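Local coordinates for tetratricopeptide repeat protein (Parabacteroides merdae ATCC 43184, PDB 4R7S) that is of unknown function but, as a helical tetratricopeptide repeat protein, probably offers a scaffold for binding other proteins, at residues P209-Y214 with K235-M240; V215-I220 with A231-K236. All blocks are in the same frame, centred on the assembly; numbering follows the deposited sequence.

Following the chain from the N terminus, P209-Y214 leads into helix 211-223, V215-I220 continues it, and after the turn helix 227-238 returns through A231-K236 and then K235-M240, which share K235 and K236. Contact 2 closes the inner loop, with 10 residues between its segments, and contact 1 the outer one, with 20; contact 2 nests inside contact 1 without crossing, as the antiparallel helices require. Their centres lie 7 Å apart, and the packing is continuous, since A237 CB of contact 1 lies 3.7 Å from V215 CG2 of contact 2. Contact 1 ties the open end of the hairpin at the surface, contact 2 its buried middle, between helices 178-189 and 193-206 and the C-terminal helix 244-252.

Contact 1: P209-Y214 with K235-M240; sequences PTANLY and KKAESM
A211 and A237 bring the two backbones together, their CA atoms 4.4 Å apart, where the first turn of helix 211-223 faces the last turn of helix 227-238. The A237 methyl fits into this narrow gap: its CB lies 3.4 Å from A211 O and 3.8 Å from Y214 CB. Next to it, A211 CB meets M240 CB, also at 3.8 Å. The Y214 ring carries the outer part of the contact. K236 CG sits 3.5 Å from the ring centroid and 15° off its normal, a CH-pi contact over one face, slightly displaced toward the rim. The lysine's first torsion explains this position: CG is anti to its own backbone N (chi1 -180°). Selenomethionine M240 crosses the tyrosine side chain at about a right angle, and its SE approaches the Y214 ring obliquely, 4.5 Å from the centroid, as a Met-aromatic contact. A bend at chi3 (76°) carries M240 CE back to P209 O, 3.3 Å away. F204 of helix 193-206 adds an edge-to-face contact to Y214. T210 is the N-cap of helix 211-223; its OG1 accepts a weak bond from L213 N and is also hydrogen-bonded to E181. The large aromatic Y214 early in the first helix, against the small A237 late in the second, fits the tetratricopeptide repeat consensus, here at the hairpin's open end.

Contact 2: V215-I220 with A231-K236; sequences VLRGKI and ALDFKK
R217 and D233 form the polar link between two nearly antiparallel helix segments, whose axes approach to 8.0 Å with a signed crossing angle of -161°. The guanidinium grips the carboxylate side-on with two nitrogens, one to each oxygen. R217 NE donates to D233 OD2 over 2.8 Å, and R217 NH2 donates to D233 OD1 over 2.9 Å. The NH2 bond is the straighter of the two, and its acceptor lies in the guanidinium plane, whereas OD2 is tilted from that plane. Both carboxylate oxygens are met on their syn sides, and the two flat groups are only 13° apart, so the paired bonds restrict rotation of either group. A bend at chi3 (70°) of R217 brings NE to the aspartate.

Both oxygens of this buried carboxylate thus have a donor, and OD2 has a second partner in the salt bridge with K221 NZ. Two cationic groups around one carboxylate would be expected to stabilise its ionised form, and the aspartate in turn should ease the repulsion between R217 and K221, which lie close together. F204 of helix 193-206 makes a cation-pi contact with R217.

The CA atoms of G218 and D233 are 5.2 Å apart. G218 has no side chain on the side facing the second helix, and the F234 ring lies there instead, consistent with the close approach: its CZ is 3.5 Å from G218 C, while V215 O lies at the ring edge, 3.6 Å from CE1. That carbonyl oxygen already accepts the helical bond from K219 N. L250 and L251 of helix 244-252 also touch F234. G218 on the first helix facing the aromatic F234 on the second matches the small and large consensus positions of a tetratricopeptide repeat hairpin; the salt bridge is not part of that consensus.

Contact 1: P209-Y214 with K235-M240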
loop_
_atom_site.group_PDB
_atom_site.type_symbol
_atom_site.label_atom_id
_atom_site.label_comp_id
_atom_site.label_asym_id
_atom_site.label_seq_id
_atom_site.Cartn_x
_atom_site.Cartn_y
_atom_site.Cartn_z
ATOM N N PRO A 209 5.173 13.949 -10.028
ATOM C CA PRO A 209 3.864 13.312 -9.799
ATOM C C PRO A 209 3.871 11.780 -9.899
ATOM O O PRO A 209 4.730 11.178 -10.557
ATOM C CB PRO A 209 2.982 13.907 -10.913
ATOM C CG PRO A 209 3.701 15.118 -11.383
ATOM C CD PRO A 209 5.144 14.810 -11.231
ATOM N N THR A 210 2.879 11.158 -9.246
ATOM C CA THR A 210 2.667 9.718 -9.312
ATOM C C THR A 210 1.901 9.414 -10.597
ATOM O O THR A 210 1.342 10.332 -11.215
ATOM C CB THR A 210 1.919 9.188 -8.059
ATOM O OG1 THR A 210 0.543 9.598 -8.090
ATOM C CG2 THR A 210 2.593 9.589 -6.748
ATOM N N ALA A 211 1.843 8.125 -10.971
ATOM C CA ALA A 211 1.097 7.636 -12.127
ATOM C C ALA A 211 -0.386 8.013 -11.982
ATOM O O ALA A 211 -1.025 8.438 -12.954
ATOM C CB ALA A 211 1.252 6.126 -12.227
ATOM N N ASN A 212 -0.906 7.914 -10.727
ATOM C CA ASN A 212 -2.277 8.240 -10.339
ATOM C C ASN A 212 -2.626 9.674 -10.700
ATOM O O ASN A 212 -3.735 9.930 -11.177
ATOM C CB ASN A 212 -2.454 8.014 -8.839
ATOM C CG ASN A 212 -2.782 6.593 -8.460
ATOM O OD1 ASN A 212 -2.754 5.669 -9.265
ATOM N ND2 ASN A 212 -3.113 6.383 -7.213
ATOM N N LEU A 213 -1.660 10.602 -10.515
ATOM C CA LEU A 213 -1.862 12.001 -10.820
ATOM C C LEU A 213 -1.876 12.224 -12.332
ATOM O O LEU A 213 -2.591 13.122 -12.794
ATOM C CB LEU A 213 -0.837 12.908 -10.117
ATOM C CG LEU A 213 -1.317 14.353 -9.935
ATOM C CD1 LEU A 213 -2.468 14.445 -8.916
ATOM C CD2 LEU A 213 -0.163 15.302 -9.644
ATOM N N TYR A 214 -1.150 11.387 -13.109
ATOM C CA TYR A 214 -1.193 11.504 -14.570
ATOM C C TYR A 214 -2.567 11.039 -15.055
ATOM O O TYR A 214 -3.154 11.708 -15.898
ATOM C CB TYR A 214 -0.058 10.730 -15.254
ATOM C CG TYR A 214 1.240 11.499 -15.383
ATOM C CD1 TYR A 214 1.450 12.379 -16.443
ATOM C CD2 TYR A 214 2.272 11.324 -14.466
ATOM C CE1 TYR A 214 2.640 13.101 -16.564
ATOM C CE2 TYR A 214 3.477 12.027 -14.586
ATOM C CZ TYR A 214 3.665 12.898 -15.652
ATOM O OH TYR A 214 4.870 13.553 -15.816
ATOM N N LYS A 235 -0.820 7.467 -21.479
ATOM C CA LYS A 235 0.368 6.721 -21.923
ATOM C C LYS A 235 1.502 6.843 -20.905
ATOM O O LYS A 235 2.102 5.832 -20.524
ATOM C CB LYS A 235 0.840 7.194 -23.300
ATOM C CG LYS A 235 0.189 6.432 -24.443
ATOM C CD LYS A 235 -0.017 7.322 -25.651
ATOM C CE LYS A 235 -0.547 6.566 -26.854
ATOM N NZ LYS A 235 0.494 5.716 -27.505
ATOM N N LYS A 236 1.731 8.071 -20.403
ATOM C CA LYS A 236 2.756 8.346 -19.404
ATOM C C LYS A 236 2.502 7.533 -18.097
ATOM O O LYS A 236 3.445 6.921 -17.574
ATOM C CB LYS A 236 2.858 9.855 -19.131
ATOM C CG LYS A 236 3.925 10.239 -18.085
ATOM C CD LYS A 236 5.360 9.942 -18.495
ATOM C CE LYS A 236 6.299 10.025 -17.314
ATOM N NZ LYS A 236 7.695 9.724 -17.716
ATOM N N ALA A 237 1.239 7.499 -17.611
ATOM C CA ALA A 237 0.850 6.720 -16.425
ATOM C C ALA A 237 1.061 5.201 -16.666
ATOM O O ALA A 237 1.479 4.495 -15.748
ATOM C CB ALA A 237 -0.604 7.004 -16.053
ATOM N N GLU A 238 0.803 4.714 -17.901
ATOM C CA GLU A 238 1.012 3.301 -18.253
ATOM C C GLU A 238 2.515 2.960 -18.138
ATOM O O GLU A 238 2.885 1.973 -17.475
ATOM C CB GLU A 238 0.474 3.009 -19.664
ATOM C CG GLU A 238 0.669 1.574 -20.127
ATOM C CD GLU A 238 -0.009 1.194 -21.430
ATOM O OE1 GLU A 238 -0.129 2.056 -22.337
ATOM O OE2 GLU A 238 -0.391 0.007 -21.552
ATOM N N SER A 239 3.372 3.835 -18.723
ATOM C CA SER A 239 4.827 3.712 -18.681
ATOM C C SER A 239 5.349 3.729 -17.232
ATOM O O SER A 239 6.510 3.383 -17.000
ATOM C CB SER A 239 5.478 4.833 -19.488
ATOM O OG SER A 239 5.628 6.023 -18.730
HETATM N N MSE A 240 4.487 4.138 -16.266
HETATM C CA MSE A 240 4.817 4.238 -14.845
HETATM C C MSE A 240 4.223 3.075 -14.020
HETATM O O MSE A 240 4.368 3.049 -12.787
HETATM C CB MSE A 240 4.355 5.594 -14.303
HETATM C CG MSE A 240 5.243 6.729 -14.780
HETATM SE SE MSE A 240 4.597 8.476 -14.264
HETATM C CE MSE A 240 5.130 8.411 -12.353
#

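Contact 2: V215-I220 with A231-K236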
loop_
_atom_site.group_PDB
_atom_site.type_symbol
_atom_site.label_atom_id
_atom_site.label_comp_id
_atom_site.label_asym_id
_atom_site.label_seq_id
_atom_site.Cartn_x
_atom_site.Cartn_y
_atom_site.Cartn_z
ATOM N N VAL A 215 -3.123 9.954 -14.453
ATOM C CA VAL A 215 -4.480 9.456 -14.776
ATOM C C VAL A 215 -5.490 10.562 -14.445
ATOM O O VAL A 215 -6.316 10.895 -15.290
ATOM C CB VAL A 215 -4.830 8.119 -14.061
ATOM C CG1 VAL A 215 -6.331 7.813 -14.119
ATOM C CG2 VAL A 215 -4.035 6.965 -14.640
ATOM N N LEU A 216 -5.371 11.161 -13.236
ATOM C CA LEU A 216 -6.213 12.248 -12.744
ATOM C C LEU A 216 -6.183 13.449 -13.701
ATOM O O LEU A 216 -7.255 13.912 -14.115
ATOM C CB LEU A 216 -5.811 12.678 -11.318
ATOM C CG LEU A 216 -6.865 13.547 -10.594
ATOM C CD1 LEU A 216 -8.219 12.818 -10.462
ATOM C CD2 LEU A 216 -6.371 14.017 -9.250
ATOM N N ARG A 217 -4.978 13.920 -14.090
ATOM C CA ARG A 217 -4.878 15.002 -15.070
ATOM C C ARG A 217 -5.456 14.575 -16.451
ATOM O O ARG A 217 -6.081 15.390 -17.138
ATOM C CB ARG A 217 -3.432 15.481 -15.231
ATOM C CG ARG A 217 -3.385 16.843 -15.934
ATOM C CD ARG A 217 -2.024 17.461 -15.877
ATOM N NE ARG A 217 -1.080 16.727 -16.711
ATOM C CZ ARG A 217 0.130 17.167 -17.010
ATOM N NH1 ARG A 217 0.558 18.327 -16.531
ATOM N NH2 ARG A 217 0.930 16.446 -17.787
ATOM N N GLY A 218 -5.259 13.319 -16.823
ATOM C CA GLY A 218 -5.765 12.793 -18.088
ATOM C C GLY A 218 -7.282 12.776 -18.137
ATOM O O GLY A 218 -7.891 13.179 -19.138
ATOM N N LYS A 219 -7.897 12.362 -17.011
ATOM C CA LYS A 219 -9.340 12.285 -16.847
ATOM C C LYS A 219 -9.967 13.665 -16.915
ATOM O O LYS A 219 -11.059 13.817 -17.489
ATOM C CB LYS A 219 -9.685 11.600 -15.540
ATOM C CG LYS A 219 -9.690 10.085 -15.630
ATOM C CD LYS A 219 -10.368 9.538 -14.400
ATOM C CE LYS A 219 -10.062 8.090 -14.134
ATOM N NZ LYS A 219 -10.026 7.822 -12.668
ATOM N N ILE A 220 -9.262 14.685 -16.373
ATOM C CA ILE A 220 -9.741 16.071 -16.397
ATOM C C ILE A 220 -9.613 16.585 -17.810
ATOM O O ILE A 220 -10.595 17.109 -18.346
ATOM C CB ILE A 220 -9.029 16.973 -15.361
ATOM C CG1 ILE A 220 -9.551 16.664 -13.936
ATOM C CG2 ILE A 220 -9.202 18.451 -15.710
ATOM C CD1 ILE A 220 -8.549 16.944 -12.808
ATOM N N ALA A 231 -4.697 11.399 -23.694
ATOM C CA ALA A 231 -4.004 10.175 -24.114
ATOM C C ALA A 231 -2.510 10.219 -23.763
ATOM O O ALA A 231 -1.982 9.235 -23.233
ATOM C CB ALA A 231 -4.180 9.958 -25.599
ATOM N N LEU A 232 -1.860 11.390 -23.974
ATOM C CA LEU A 232 -0.431 11.581 -23.670
ATOM C C LEU A 232 -0.162 11.288 -22.195
ATOM O O LEU A 232 0.790 10.564 -21.885
ATOM C CB LEU A 232 0.052 12.997 -24.055
ATOM C CG LEU A 232 -0.005 13.376 -25.559
ATOM C CD1 LEU A 232 0.189 14.862 -25.758
ATOM C CD2 LEU A 232 1.002 12.581 -26.405
ATOM N N ASP A 233 -1.070 11.781 -21.303
ATOM C CA ASP A 233 -1.019 11.555 -19.864
ATOM C C ASP A 233 -1.316 10.086 -19.517
ATOM O O ASP A 233 -0.590 9.505 -18.696
ATOM C CB ASP A 233 -1.994 12.499 -19.136
ATOM C CG ASP A 233 -1.473 13.906 -18.876
ATOM O OD1 ASP A 233 -0.276 14.171 -19.175
ATOM O OD2 ASP A 233 -2.245 14.731 -18.363
ATOM N N PHE A 234 -2.345 9.465 -20.165
ATOM C CA PHE A 234 -2.653 8.049 -19.919
ATOM C C PHE A 234 -1.474 7.166 -20.322
ATOM O O PHE A 234 -1.113 6.267 -19.552
ATOM C CB PHE A 234 -3.935 7.609 -20.637
ATOM C CG PHE A 234 -5.219 8.272 -20.178
ATOM C CD1 PHE A 234 -5.411 8.611 -18.836
ATOM C CD2 PHE A 234 -6.246 8.527 -21.075
ATOM C CE1 PHE A 234 -6.594 9.225 -18.412
ATOM C CE2 PHE A 234 -7.428 9.144 -20.652
ATOM C CZ PHE A 234 -7.593 9.495 -19.322
ATOM N N LYS A 235 -0.820 7.467 -21.479
ATOM C CA LYS A 235 0.368 6.721 -21.923
ATOM C C LYS A 235 1.502 6.843 -20.905
ATOM O O LYS A 235 2.102 5.832 -20.524
ATOM C CB LYS A 235 0.840 7.194 -23.300
ATOM C CG LYS A 235 0.189 6.432 -24.443
ATOM C CD LYS A 235 -0.017 7.322 -25.651
ATOM C CE LYS A 235 -0.547 6.566 -26.854
ATOM N NZ LYS A 235 0.494 5.716 -27.505
ATOM N N LYS A 236 1.731 8.071 -20.403
ATOM C CA LYS A 236 2.756 8.346 -19.404
ATOM C C LYS A 236 2.502 7.533 -18.097
ATOM O O LYS A 236 3.445 6.921 -17.574
ATOM C CB LYS A 236 2.858 9.855 -19.131
ATOM C CG LYS A 236 3.925 10.239 -18.085
ATOM C CD LYS A 236 5.360 9.942 -18.495
ATOM C CE LYS A 236 6.299 10.025 -17.314
ATOM N NZ LYS A 236 7.695 9.724 -17.716
#